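Long-range contacts in putative outer membrane protein (LpxR) (Salmonella typhimurium, PDB 3FID), which acts as a lipid A deacylase, a zinc-binding enzyme of the outer membrane that modifies lipopolysaccharide: residues L83-E88 with T103-I108; E138-Y143 with G173-Y178; A183-G188 with V219-E224. All coordinates share one frame; numbering follows the deposited sequence.

Interaction 1: L83-E88 with T103-I108; sequences LHTGLE and TDIGVI. With ZN (zinc ion), chain E.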
loop_
_atom_site.group_PDB
_atom_site.type_symbol
_atom_site.label_atom_id
_atom_site.label_comp_id
_atom_site.label_asym_id
_atom_site.label_seq_id
_atom_site.Cartn_x
_atom_site.Cartn_y
_atom_site.Cartn_z
ATOM N N LEU A 83 -2.917 8.216 9.310
ATOM C CA LEU A 83 -3.646 7.271 10.179
ATOM C C LEU A 83 -5.078 7.198 9.663
ATOM O O LEU A 83 -5.709 8.224 9.465
ATOM C CB LEU A 83 -3.664 7.795 11.612
ATOM C CG LEU A 83 -4.438 6.970 12.649
ATOM C CD1 LEU A 83 -3.763 5.602 13.017
ATOM C CD2 LEU A 83 -4.522 7.894 13.864
ATOM N N HIS A 84 -5.582 5.997 9.401
ATOM C CA HIS A 84 -6.851 5.921 8.659
ATOM C C HIS A 84 -7.683 4.708 9.022
ATOM O O HIS A 84 -7.168 3.714 9.491
ATOM C CB HIS A 84 -6.631 6.002 7.139
ATOM C CG HIS A 84 -5.526 5.120 6.619
ATOM N ND1 HIS A 84 -5.751 4.064 5.765
ATOM C CD2 HIS A 84 -4.188 5.166 6.811
ATOM C CE1 HIS A 84 -4.594 3.503 5.448
ATOM N NE2 HIS A 84 -3.634 4.140 6.091
ATOM N N THR A 85 -8.997 4.830 8.834
ATOM C CA THR A 85 -9.868 3.705 9.051
ATOM C C THR A 85 -10.919 3.795 7.977
ATOM O O THR A 85 -11.240 4.873 7.528
ATOM C CB THR A 85 -10.502 3.702 10.489
ATOM O OG1 THR A 85 -11.352 2.555 10.634
ATOM C CG2 THR A 85 -11.291 4.973 10.790
ATOM N N GLY A 86 -11.487 2.671 7.566
ATOM C CA GLY A 86 -12.578 2.801 6.629
ATOM C C GLY A 86 -13.333 1.516 6.389
ATOM O O GLY A 86 -13.074 0.513 7.025
ATOM N N LEU A 87 -14.227 1.584 5.414
ATOM C CA LEU A 87 -15.070 0.483 5.011
ATOM C C LEU A 87 -14.990 0.366 3.496
ATOM O O LEU A 87 -14.836 1.380 2.794
ATOM C CB LEU A 87 -16.521 0.806 5.385
ATOM C CG LEU A 87 -16.891 0.739 6.868
ATOM C CD1 LEU A 87 -18.227 1.459 7.070
ATOM C CD2 LEU A 87 -16.943 -0.725 7.343
ATOM N N GLU A 88 -15.127 -0.854 2.985
ATOM C CA GLU A 88 -15.088 -1.068 1.545
ATOM C C GLU A 88 -15.983 -2.223 1.097
ATOM O O GLU A 88 -16.003 -3.263 1.738
ATOM C CB GLU A 88 -13.661 -1.406 1.156
ATOM C CG GLU A 88 -13.379 -1.444 -0.321
ATOM C CD GLU A 88 -12.060 -2.118 -0.576
ATOM O OE1 GLU A 88 -12.042 -3.362 -0.662
ATOM O OE2 GLU A 88 -11.036 -1.396 -0.648
ATOM N N THR A 103 -14.649 4.057 1.433
ATOM C CA THR A 103 -14.444 5.384 2.025
ATOM C C THR A 103 -13.617 5.260 3.292
ATOM O O THR A 103 -13.938 4.419 4.136
ATOM C CB THR A 103 -15.787 6.071 2.358
ATOM O OG1 THR A 103 -16.589 6.146 1.172
ATOM C CG2 THR A 103 -15.558 7.498 2.871
ATOM N N ASP A 104 -12.554 6.077 3.402
ATOM C CA ASP A 104 -11.754 6.224 4.630
ATOM C C ASP A 104 -12.028 7.562 5.288
ATOM O O ASP A 104 -12.332 8.534 4.603
ATOM C CB ASP A 104 -10.233 6.203 4.340
ATOM C CG ASP A 104 -9.661 4.809 4.321
ATOM O OD1 ASP A 104 -8.469 4.639 4.666
ATOM O OD2 ASP A 104 -10.418 3.866 3.973
ATOM N N ILE A 105 -11.884 7.604 6.606
ATOM C CA ILE A 105 -11.638 8.862 7.284
ATOM C C ILE A 105 -10.243 8.771 7.869
ATOM O O ILE A 105 -9.774 7.700 8.254
ATOM C CB ILE A 105 -12.693 9.156 8.375
ATOM C CG1 ILE A 105 -12.867 7.940 9.296
ATOM C CG2 ILE A 105 -14.002 9.571 7.681
ATOM C CD1 ILE A 105 -13.976 8.091 10.408
ATOM N N GLY A 106 -9.545 9.888 7.880
ATOM C CA GLY A 106 -8.255 9.889 8.510
ATOM C C GLY A 106 -7.632 11.252 8.670
ATOM O O GLY A 106 -8.276 12.311 8.454
ATOM N N VAL A 107 -6.360 11.208 9.038
ATOM C CA VAL A 107 -5.552 12.417 9.279
ATOM C C VAL A 107 -4.117 12.199 8.789
ATOM O O VAL A 107 -3.558 11.100 8.928
ATOM C CB VAL A 107 -5.564 12.888 10.776
ATOM C CG1 VAL A 107 -5.114 11.764 11.759
ATOM C CG2 VAL A 107 -4.734 14.216 10.963
ATOM N N ILE A 108 -3.554 13.241 8.175
ATOM C CA ILE A 108 -2.105 13.325 7.956
ATOM C C ILE A 108 -1.641 14.519 8.783
ATOM O O ILE A 108 -2.210 15.609 8.660
ATOM C CB ILE A 108 -1.772 13.566 6.461
ATOM C CG1 ILE A 108 -2.228 12.360 5.609
ATOM C CG2 ILE A 108 -0.290 13.814 6.278
ATOM C CD1 ILE A 108 -2.289 12.637 4.092
HETATM ZN ZN ZN E . -7.422 3.207 4.840
HETATM O O HOH W 1 -11.977 1.996 2.658
HETATM O O HOH W 2 -6.659 2.769 2.751
#
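Leu87 O is gripped from two sources: Thr103 N donates to it at 3.0 Å across the strands, and a water lies 2.9 Å from Leu87 O. The same water also reaches Asp104 OD2, joining the backbone to a metal-binding carboxylate whose OD2 also forms a salt bridge with Lys146. The other carboxylate oxygen, OD1, binds a zinc ion together with His84 ND1, which lies 2.1 Å from the metal; a second water and His54 complete the site. ND1 and OD1, 3.0 Å apart, are held close by the shared zinc rather than by a hydrogen bond. Asp104 OD1 lies at the rim of the imidazole, and ring and carboxylate planes are 32° apart. The ring's other nitrogen, NE2, is hydrogen-bonded to Asp58, so zinc and this carboxylate together fix the ring's rotation. Gly86 pairs with Asp104 and presents only backbone, its CA 3.6 Å from OD2. On the other face Thr85 CG2 lies alongside Ile105 CG1 at 3.7 Å, both side chains pointing the same way. Antiparallel backbone bonds zip Leu83, Thr85 and Leu87 to Val107, Ile105 and Thr103. This hairpin of strands 80-94 and 97-108 sits in the barrel wall between strands 49-60 and 140-157.

Interaction 2: E138-Y143 with G173-Y178; sequences ENRYGY and GNLFQY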
loop_
_atom_site.group_PDB
_atom_site.type_symbol
_atom_site.label_atom_id
_atom_site.label_comp_id
_atom_site.label_asym_id
_atom_site.label_seq_id
_atom_site.Cartn_x
_atom_site.Cartn_y
_atom_site.Cartn_z
ATOM N N GLU A 138 2.015 19.295 8.866
ATOM C CA GLU A 138 0.966 19.701 9.814
ATOM C C GLU A 138 -0.387 19.032 9.544
ATOM O O GLU A 138 -0.650 18.578 8.414
ATOM C CB GLU A 138 0.784 21.210 9.744
ATOM C CG GLU A 138 0.027 21.686 8.515
ATOM C CD GLU A 138 -0.029 23.222 8.417
ATOM O OE1 GLU A 138 -0.449 23.731 7.363
ATOM O OE2 GLU A 138 0.372 23.900 9.374
ATOM N N ASN A 139 -1.254 19.021 10.562
ATOM C CA ASN A 139 -2.532 18.296 10.520
ATOM C C ASN A 139 -3.453 18.728 9.384
ATOM O O ASN A 139 -3.643 19.930 9.143
ATOM C CB ASN A 139 -3.303 18.435 11.841
ATOM C CG ASN A 139 -2.699 17.625 12.981
ATOM O OD1 ASN A 139 -2.301 16.477 12.802
ATOM N ND2 ASN A 139 -2.640 18.230 14.181
ATOM N N ARG A 140 -4.007 17.737 8.685
ATOM C CA ARG A 140 -5.192 17.920 7.876
ATOM C C ARG A 140 -6.003 16.654 8.012
ATOM O O ARG A 140 -5.499 15.569 7.760
ATOM C CB ARG A 140 -4.898 18.201 6.407
ATOM C CG ARG A 140 -6.200 18.341 5.626
ATOM C CD ARG A 140 -5.996 18.580 4.173
ATOM N NE ARG A 140 -5.391 19.875 3.893
ATOM C CZ ARG A 140 -5.096 20.284 2.660
ATOM N NH1 ARG A 140 -5.363 19.490 1.609
ATOM N NH2 ARG A 140 -4.537 21.471 2.470
ATOM N N TYR A 141 -7.243 16.813 8.473
ATOM C CA TYR A 141 -8.179 15.711 8.653
ATOM C C TYR A 141 -8.935 15.624 7.370
ATOM O O TYR A 141 -9.154 16.648 6.708
ATOM C CB TYR A 141 -9.154 16.018 9.796
ATOM C CG TYR A 141 -8.593 15.654 11.129
ATOM C CD1 TYR A 141 -8.858 14.410 11.700
ATOM C CD2 TYR A 141 -7.768 16.551 11.828
ATOM C CE1 TYR A 141 -8.300 14.042 12.936
ATOM C CE2 TYR A 141 -7.226 16.197 13.066
ATOM C CZ TYR A 141 -7.499 14.938 13.606
ATOM O OH TYR A 141 -6.964 14.596 14.820
ATOM N N GLY A 142 -9.333 14.419 6.987
ATOM C CA GLY A 142 -10.044 14.297 5.732
ATOM C C GLY A 142 -10.615 12.931 5.478
ATOM O O GLY A 142 -10.704 12.101 6.376
ATOM N N TYR A 143 -11.008 12.725 4.238
ATOM C CA TYR A 143 -11.619 11.491 3.807
ATOM C C TYR A 143 -10.966 11.092 2.480
ATOM O O TYR A 143 -10.421 11.952 1.755
ATOM C CB TYR A 143 -13.121 11.713 3.622
ATOM C CG TYR A 143 -13.446 12.537 2.391
ATOM C CD1 TYR A 143 -13.375 13.934 2.425
ATOM C CD2 TYR A 143 -13.809 11.918 1.182
ATOM C CE1 TYR A 143 -13.653 14.697 1.297
ATOM C CE2 TYR A 143 -14.092 12.676 0.047
ATOM C CZ TYR A 143 -14.021 14.066 0.121
ATOM O OH TYR A 143 -14.294 14.837 -0.994
ATOM N N GLY A 173 -10.772 13.245 -2.673
ATOM C CA GLY A 173 -10.821 13.819 -1.337
ATOM C C GLY A 173 -9.741 14.869 -1.145
ATOM O O GLY A 173 -9.115 15.316 -2.115
ATOM N N ASN A 174 -9.505 15.240 0.115
ATOM C CA ASN A 174 -8.626 16.367 0.443
ATOM C C ASN A 174 -7.245 15.936 0.928
ATOM O O ASN A 174 -6.410 16.768 1.303
ATOM C CB ASN A 174 -9.308 17.318 1.453
ATOM C CG ASN A 174 -9.611 16.650 2.814
ATOM O OD1 ASN A 174 -9.946 15.446 2.883
ATOM N ND2 ASN A 174 -9.549 17.451 3.897
ATOM N N LEU A 175 -6.987 14.628 0.871
ATOM C CA LEU A 175 -5.682 14.101 1.245
ATOM C C LEU A 175 -4.955 13.538 0.020
ATOM O O LEU A 175 -3.815 13.940 -0.247
ATOM C CB LEU A 175 -5.822 13.018 2.326
ATOM C CG LEU A 175 -6.622 13.350 3.588
ATOM C CD1 LEU A 175 -6.596 12.185 4.503
ATOM C CD2 LEU A 175 -6.007 14.543 4.286
ATOM N N PHE A 176 -5.609 12.618 -0.703
ATOM C CA PHE A 176 -5.081 12.049 -1.960
ATOM C C PHE A 176 -6.142 12.042 -3.054
ATOM O O PHE A 176 -7.325 11.743 -2.806
ATOM C CB PHE A 176 -4.612 10.592 -1.789
ATOM C CG PHE A 176 -3.642 10.382 -0.656
ATOM C CD1 PHE A 176 -2.256 10.535 -0.849
ATOM C CD2 PHE A 176 -4.113 10.027 0.600
ATOM C CE1 PHE A 176 -1.371 10.322 0.211
ATOM C CE2 PHE A 176 -3.249 9.797 1.645
ATOM C CZ PHE A 176 -1.868 9.940 1.469
ATOM N N GLN A 177 -5.695 12.304 -4.273
ATOM C CA GLN A 177 -6.582 12.325 -5.408
ATOM C C GLN A 177 -5.778 11.909 -6.627
ATOM O O GLN A 177 -4.743 12.491 -6.922
ATOM C CB GLN A 177 -7.224 13.702 -5.576
ATOM C CG GLN A 177 -8.279 13.743 -6.660
ATOM C CD GLN A 177 -9.373 14.735 -6.315
ATOM O OE1 GLN A 177 -10.169 14.516 -5.398
ATOM N NE2 GLN A 177 -9.379 15.857 -7.012
ATOM N N TYR A 178 -6.229 10.835 -7.265
ATOM C CA TYR A 178 -5.596 10.320 -8.476
ATOM C C TYR A 178 -6.521 9.429 -9.292
ATOM O O TYR A 178 -7.565 8.979 -8.807
ATOM C CB TYR A 178 -4.268 9.614 -8.166
ATOM C CG TYR A 178 -4.367 8.305 -7.399
ATOM C CD1 TYR A 178 -4.027 8.238 -6.045
ATOM C CD2 TYR A 178 -4.788 7.120 -8.033
ATOM C CE1 TYR A 178 -4.080 6.990 -5.337
ATOM C CE2 TYR A 178 -4.853 5.922 -7.352
ATOM C CZ TYR A 178 -4.492 5.861 -6.002
ATOM O OH TYR A 178 -4.567 4.645 -5.329
HETATM O O HOH W 3 -8.319 12.092 -0.137
#
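Arg140 meets Asn174 where a tight hairpin connection of the beta-barrel, between strands 160-173 and 176-188, folds back against the start of strand 140-157. The arginine's CG stands anti to the backbone N (chi1 178°), directed at the connection. NH1 then donates to Asn174 O at 2.9 Å, with the acceptor in the guanidinium plane at its edge. The Arg140 and Asn174 side chains run antiparallel past one another, with guanidinium and amide planes 10° apart, and Arg140 CG also touches Leu175 CD2 at 4.0 Å. Tyr141 takes part through its backbone, its hydroxyl being hydrogen-bonded to Asp111; its carbonyl O receives Asn174 ND2 at 3.0 Å, the donor somewhat tilted from the carbonyl plane. Gly142, bare of side chain, lets the amide lie close over the strand: its CA is 3.1 Å from Asn174 OD1. Tyr143 N donates to that OD1 at 3.2 Å, in the plane of the amide carbonyl. Both ends of the asparagine amide therefore pair with backbone groups two residues apart, much as a neighbouring strand would. One water bridges the segments further along, 2.8 Å from Tyr143 O and accepting from Phe176 N. The end of the Tyr143 side chain returns to the connection, where Gly173 CA makes a CH-pi contact over one face of the ring, 3.9 Å from the ring centroid and 28° off the ring normal.

Interaction 3: A183-G188 with V219-E224; sequences ATVALG and VFAGVE. With CXE (pentaethylene glycol monodecyl ether), chain K; CXE (pentaethylene glycol monodecyl ether), chain L; CXE (pentaethylene glycol monodecyl ether), chain M.
Val185 N to Ala221 O and Val219 N to Leu187 O, each 2.8 Å, are the shortest of six backbone bonds that lock these antiparallel strands together. Ala183 with Val223, Val185 with Ala221 and Leu187 with Val219 form the hydrogen-bonded pairs, and CA-H...O contacts fill in between, the one from Phe220 CA to Val185 O measuring 3.2 Å. On the face of Thr184, Ala186 and Phe220, the Phe220 CB rests 4.0 Å from Ala186 CB and equally near Thr184 CG2. Phe220 CG sits between the backbone N and the carbonyl carbon (chi1 67°); the ring leads off from segment 183-188, and the Phe220 side chain touches Arg256 of the adjoining strand. Gly222, opposite Thr184, brings only its CA to the pair, and the backbones close to 3.8 Å between Thr184 CA and Gly222 CA. The other face is aliphatic, with Val185 CG2 lying 4.4 Å from Ala221 CB. Detergent lies against it. The decyl chain of one pentaethylene glycol monodecyl ether runs past Val219 CG1, whose nearest approach is 3.6 Å to C4, while Leu187 CD2 meets the chain's first carbon. A second decyl chain lies over Ala221 and Gly222 and reaches Val223 CG1, which also touches the glycol portion of a third molecule. Outside the pair, strand 160-173 continues the wall beside segment 183-188 and strand 251-263 beside segment 219-224. An apolar, detergent-contacted outer face on antiparallel strands is characteristic of the lipid-facing wall of an outer-membrane beta-barrel.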
loop_
_atom_site.group_PDB
_atom_site.type_symbol
_atom_site.label_atom_id
_atom_site.label_comp_id
_atom_site.label_asym_id
_atom_site.label_seq_id
_atom_site.Cartn_x
_atom_site.Cartn_y
_atom_site.Cartn_z
ATOM N N ALA A 183 -2.590 -3.212 -14.873
ATOM C CA ALA A 183 -3.014 -4.594 -15.033
ATOM C C ALA A 183 -2.175 -5.486 -14.132
ATOM O O ALA A 183 -1.046 -5.150 -13.809
ATOM C CB ALA A 183 -2.909 -5.028 -16.514
ATOM N N THR A 184 -2.741 -6.632 -13.750
ATOM C CA THR A 184 -2.039 -7.631 -12.977
ATOM C C THR A 184 -2.188 -8.922 -13.774
ATOM O O THR A 184 -3.203 -9.102 -14.430
ATOM C CB THR A 184 -2.700 -7.784 -11.563
ATOM O OG1 THR A 184 -2.697 -6.514 -10.882
ATOM C CG2 THR A 184 -1.967 -8.816 -10.682
ATOM N N VAL A 185 -1.162 -9.769 -13.766
ATOM C CA VAL A 185 -1.323 -11.163 -14.197
ATOM C C VAL A 185 -1.122 -12.048 -12.976
ATOM O O VAL A 185 -0.328 -11.722 -12.081
ATOM C CB VAL A 185 -0.346 -11.552 -15.343
ATOM C CG1 VAL A 185 -0.821 -10.894 -16.643
ATOM C CG2 VAL A 185 1.112 -11.151 -15.018
ATOM N N ALA A 186 -1.874 -13.134 -12.901
ATOM C CA ALA A 186 -1.793 -14.022 -11.751
ATOM C C ALA A 186 -2.001 -15.461 -12.163
ATOM O O ALA A 186 -2.712 -15.754 -13.135
ATOM C CB ALA A 186 -2.822 -13.630 -10.680
ATOM N N LEU A 187 -1.370 -16.350 -11.419
ATOM C CA LEU A 187 -1.702 -17.758 -11.477
ATOM C C LEU A 187 -1.906 -18.283 -10.070
ATOM O O LEU A 187 -1.246 -17.822 -9.123
ATOM C CB LEU A 187 -0.599 -18.521 -12.201
ATOM C CG LEU A 187 0.712 -18.857 -11.540
ATOM C CD1 LEU A 187 0.581 -20.233 -10.845
ATOM C CD2 LEU A 187 1.783 -18.913 -12.644
ATOM N N GLY A 188 -2.770 -19.281 -9.929
ATOM C CA GLY A 188 -3.167 -19.750 -8.591
ATOM C C GLY A 188 -4.232 -20.826 -8.694
ATOM O O GLY A 188 -4.711 -21.117 -9.788
ATOM N N VAL A 219 0.418 -16.459 -7.285
ATOM C CA VAL A 219 1.628 -15.721 -7.608
ATOM C C VAL A 219 1.225 -14.663 -8.612
ATOM O O VAL A 219 0.415 -14.934 -9.486
ATOM C CB VAL A 219 2.732 -16.615 -8.214
ATOM C CG1 VAL A 219 3.982 -15.812 -8.424
ATOM C CG2 VAL A 219 3.044 -17.841 -7.283
ATOM N N PHE A 220 1.740 -13.442 -8.482
ATOM C CA PHE A 220 1.230 -12.358 -9.310
ATOM C C PHE A 220 2.291 -11.314 -9.579
ATOM O O PHE A 220 3.282 -11.199 -8.836
ATOM C CB PHE A 220 -0.006 -11.661 -8.668
ATOM C CG PHE A 220 0.339 -10.923 -7.414
ATOM C CD1 PHE A 220 0.365 -11.591 -6.187
ATOM C CD2 PHE A 220 0.720 -9.586 -7.466
ATOM C CE1 PHE A 220 0.749 -10.920 -5.009
ATOM C CE2 PHE A 220 1.102 -8.909 -6.302
ATOM C CZ PHE A 220 1.126 -9.591 -5.071
ATOM N N ALA A 221 2.067 -10.567 -10.647
ATOM C CA ALA A 221 2.915 -9.441 -11.028
ATOM C C ALA A 221 2.008 -8.410 -11.699
ATOM O O ALA A 221 1.151 -8.776 -12.512
ATOM C CB ALA A 221 4.015 -9.929 -11.975
ATOM N N GLY A 222 2.153 -7.129 -11.334
ATOM C CA GLY A 222 1.310 -6.063 -11.907
ATOM C C GLY A 222 1.982 -4.704 -11.867
ATOM O O GLY A 222 2.950 -4.506 -11.144
ATOM N N VAL A 223 1.449 -3.772 -12.643
ATOM C CA VAL A 223 1.897 -2.371 -12.655
ATOM C C VAL A 223 0.664 -1.517 -12.861
ATOM O O VAL A 223 -0.262 -1.898 -13.614
ATOM C CB VAL A 223 2.979 -2.071 -13.731
ATOM C CG1 VAL A 223 2.529 -2.488 -15.175
ATOM C CG2 VAL A 223 3.415 -0.608 -13.680
ATOM N N GLU A 224 0.635 -0.373 -12.181
ATOM C CA GLU A 224 -0.420 0.591 -12.358
ATOM C C GLU A 224 0.194 1.968 -12.547
ATOM O O GLU A 224 1.047 2.366 -11.788
ATOM C CB GLU A 224 -1.357 0.614 -11.138
ATOM C CG GLU A 224 -2.457 1.679 -11.258
ATOM C CD GLU A 224 -3.286 1.851 -9.986
ATOM O OE1 GLU A 224 -2.886 2.596 -9.068
ATOM O OE2 GLU A 224 -4.360 1.232 -9.908
HETATM C C1 CXE K . 2.173 -15.076 -13.320
HETATM C C2 CXE K . 2.768 -14.072 -12.353
HETATM C C3 CXE K . 4.269 -13.875 -12.570
HETATM C C4 CXE K . 5.100 -14.874 -11.763
HETATM C C5 CXE K . 6.604 -14.650 -11.847
HETATM C C6 CXE K . 7.244 -14.915 -10.482
HETATM C C7 CXE K . 8.649 -15.518 -10.539
HETATM C C8 CXE K . 9.209 -15.662 -9.127
HETATM C C9 CXE K . 10.673 -16.077 -9.092
HETATM C C10 CXE K . 11.135 -16.284 -7.652
HETATM O O11 CXE K . 12.427 -16.892 -7.617
HETATM C C12 CXE K . 12.996 -16.874 -6.305
HETATM C C13 CXE K . 14.514 -17.045 -6.374
HETATM O O14 CXE K . 15.086 -16.954 -5.061
HETATM C C15 CXE K . 16.341 -16.270 -5.029
HETATM C C16 CXE K . 16.113 -14.757 -5.059
HETATM O O17 CXE K . 17.323 -14.051 -4.768
HETATM C C18 CXE K . 17.774 -13.255 -5.864
HETATM C C19 CXE K . 19.227 -12.855 -5.651
HETATM O O20 CXE K . 19.697 -13.445 -4.440
HETATM C C1 CXE L . 0.963 -5.925 -18.666
HETATM C C2 CXE L . 0.930 -7.061 -17.657
HETATM C C3 CXE L . 1.444 -6.585 -16.307
HETATM C C4 CXE L . 2.771 -7.215 -15.912
HETATM C C5 CXE L . 3.740 -6.132 -15.437
HETATM C C6 CXE L . 4.417 -6.502 -14.117
HETATM C C7 CXE L . 5.796 -5.888 -14.040
HETATM C C8 CXE L . 6.488 -6.223 -12.741
HETATM C C9 CXE L . 7.974 -6.412 -12.977
HETATM C C10 CXE L . 8.832 -5.392 -12.231
HETATM O O11 CXE L . 10.016 -5.163 -12.992
HETATM C C12 CXE L . 10.898 -4.168 -12.461
HETATM C C13 CXE L . 10.440 -2.747 -12.775
HETATM O O14 CXE L . 10.700 -2.428 -14.145
HETATM C C15 CXE L . 10.522 -1.037 -14.434
HETATM C C1 CXE M . -22.246 -3.178 -16.962
HETATM C C2 CXE M . -21.251 -2.063 -17.217
HETATM C C3 CXE M . -19.911 -2.608 -17.713
HETATM C C4 CXE M . -18.722 -1.843 -17.129
HETATM C C5 CXE M . -17.465 -1.999 -17.983
HETATM C C6 CXE M . -16.227 -1.625 -17.171
HETATM C C7 CXE M . -14.909 -2.075 -17.807
HETATM C C8 CXE M . -13.737 -1.321 -17.174
HETATM C C9 CXE M . -12.377 -1.999 -17.362
HETATM C C10 CXE M . -11.312 -0.980 -17.755
HETATM O O11 CXE M . -10.027 -1.599 -17.799
HETATM C C12 CXE M . -9.183 -1.087 -18.845
HETATM C C13 CXE M . -7.887 -0.470 -18.291
HETATM O O14 CXE M . -6.760 -0.787 -19.116
HETATM C C15 CXE M . -5.508 -0.368 -18.563
HETATM C C16 CXE M . -4.367 -1.316 -18.950
HETATM O O17 CXE M . -3.161 -0.559 -19.132
HETATM C C18 CXE M . -1.976 -1.132 -18.562
HETATM C C19 CXE M . -0.783 -0.188 -18.753
HETATM O O20 CXE M . -0.218 0.203 -17.492
HETATM C C21 CXE M . 0.793 1.215 -17.582
HETATM C C22 CXE M . 2.098 0.606 -17.086
HETATM O O23 CXE M . 3.154 1.560 -17.015
HETATM C C24 CXE M . 4.429 0.947 -17.193
HETATM C C25 CXE M . 5.159 1.667 -18.306
HETATM O O26 CXE M . 6.343 0.959 -18.628
#

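From the N terminus, interaction 1 comes first and closes the short hairpin of strands 80-94 and 97-108. After helix 114-125 the chain enters interaction 2, whose loop contains most of strand 140-157 and strand 160-173 before returning at 173-178. Strand 176-188 then carries straight on into interaction 3, which closes an excursion of similar length that includes helix 191-194. The three loops follow in series, neither nesting nor crossing. Interactions 1 and 2 adjoin through strands 97-108 and 140-157, whose backbones probably bond Gly106 to Gly142 and Ile108 to Arg140. Interaction 3 lies on the opposite side of the chain's centre, about 26 Å from interaction 1 between centres.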